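Local coordinates for putative isohexenylglutaconyl-CoA hydratase (Pseudomonas aeruginosa, PDB 4ZU2) that hydrates isohexenylglutaconyl-CoA as a crotonase-family enzyme in the breakdown of acyclic terpenes such as citronellate, at the interface of chains A and B. Coordinates in Å, arbitrary orientation; residue numbers count along the deposited sequence, not the author numbering. Chains: chain A/B, Putative isohexenylglutaconyl-CoA hydratase.

The interface of chains A and B. Residues chain A 140, 166-167; chain B 211-212, 215-216.
A:Leu167 and A:Thr140 pack on one face of a helix carrying B:Asn212 and B:Thr215, a mostly apolar patch of a subunit interface that joins two copies in the deposited assembly of three and probably corresponds to the trimer contact typical of the crotonase family. The isobutyl group of A:Leu167 crosses the side chain of B:Asn212 obliquely. Its CG stands anti to the carbonyl carbon (chi1 -53°), which sends the branch toward chain B. There CD2 lies 3.3 Å from B:Asn212 O, a backbone carbonyl, and also meets B:Thr215 CG2. CD1 rests 3.9 Å from CG of B:Lys216, an aliphatic part of that extended chain. The amide of B:Asn212 slots between the two chain A elements. Its ND2 gives a weak hydrogen bond to the backbone A:Leu167 O at 3.3 Å, bent to 136° at the hydrogen. The hydroxyl OG1 of A:Thr140 donates to A:Ala166 O at 3.3 Å, nearly in line with the carbonyl (162°), tying the 3-10 turn to the helix end within chain A. Its weak hydrogen bond to B:Asn212 OD1, at 3.4 Å, would have to share that one hydrogen or be an alternative to it. The methyl CG2 of A:Thr140 points at the chain B helix, 3.3 Å from B:Thr215 OG1. That hydroxyl gives its hydrogen to B:Ala211 O, 2.8 Å away and one turn back, leaving CG2 of B:Thr215 to face A:Ala166 CB at 3.9 Å. The patch appears to rest mainly on packing, with the amide adding modest polar links. Chain A contributes the 3-10 helix 139-142 and the C-terminal end of helix 159-168; chain B contributes the N-terminal and middle turns of helix 209-221.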
loop_
_atom_site.group_PDB
_atom_site.type_symbol
_atom_site.label_atom_id
_atom_site.label_comp_id
_atom_site.label_asym_id
_atom_site.label_seq_id
_atom_site.Cartn_x
_atom_site.Cartn_y
_atom_site.Cartn_z
ATOM N N THR A 140 -0.213 18.209 14.370
ATOM C CA THR A 140 0.388 17.938 15.694
ATOM C C THR A 140 1.452 18.987 16.096
ATOM O O THR A 140 1.873 19.010 17.245
ATOM C CB THR A 140 1.055 16.581 15.759
ATOM O OG1 THR A 140 2.150 16.578 14.844
ATOM C CG2 THR A 140 0.083 15.455 15.431
ATOM N N ALA A 166 2.644 12.726 9.402
ATOM C CA ALA A 166 1.799 13.048 10.512
ATOM C C ALA A 166 2.550 13.331 11.837
ATOM O O ALA A 166 2.163 14.206 12.603
ATOM C CB ALA A 166 0.796 11.925 10.720
ATOM N N LEU A 167 3.580 12.550 12.118
ATOM C CA LEU A 167 4.279 12.661 13.381
ATOM C C LEU A 167 5.517 13.621 13.353
ATOM O O LEU A 167 6.185 13.768 14.375
ATOM C CB LEU A 167 4.675 11.276 13.856
ATOM C CG LEU A 167 3.484 10.304 13.887
ATOM C CD1 LEU A 167 3.958 8.901 14.176
ATOM C CD2 LEU A 167 2.390 10.764 14.899
ATOM N N ALA B 211 -0.212 14.899 21.325
ATOM C CA ALA B 211 -0.776 14.975 20.000
ATOM C C ALA B 211 -0.204 13.881 19.104
ATOM O O ALA B 211 -0.947 13.286 18.334
ATOM C CB ALA B 211 -0.519 16.341 19.383
ATOM N N ASN B 212 1.101 13.624 19.215
ATOM C CA ASN B 212 1.748 12.603 18.391
ATOM C C ASN B 212 1.265 11.193 18.749
ATOM O O ASN B 212 1.005 10.379 17.878
ATOM C CB ASN B 212 3.271 12.651 18.539
ATOM C CG ASN B 212 3.965 13.373 17.401
ATOM O OD1 ASN B 212 3.355 13.863 16.423
ATOM N ND2 ASN B 212 5.266 13.480 17.541
ATOM N N THR B 215 -2.381 10.601 17.441
ATOM C CA THR B 215 -2.400 10.573 15.997
ATOM C C THR B 215 -1.919 9.220 15.528
ATOM O O THR B 215 -2.510 8.596 14.614
ATOM C CB THR B 215 -1.520 11.658 15.435
ATOM O OG1 THR B 215 -2.084 12.935 15.769
ATOM C CG2 THR B 215 -1.414 11.534 13.912
ATOM N N LYS B 216 -0.854 8.766 16.180
ATOM C CA LYS B 216 -0.237 7.510 15.867
ATOM C C LYS B 216 -1.217 6.382 16.041
ATOM O O LYS B 216 -1.390 5.568 15.112
ATOM C CB LYS B 216 1.005 7.212 16.721
ATOM C CG LYS B 216 1.889 6.139 16.078
ATOM C CD LYS B 216 2.942 5.564 17.035
ATOM C CE LYS B 216 4.119 4.997 16.270
ATOM N NZ LYS B 216 5.368 4.992 17.049
#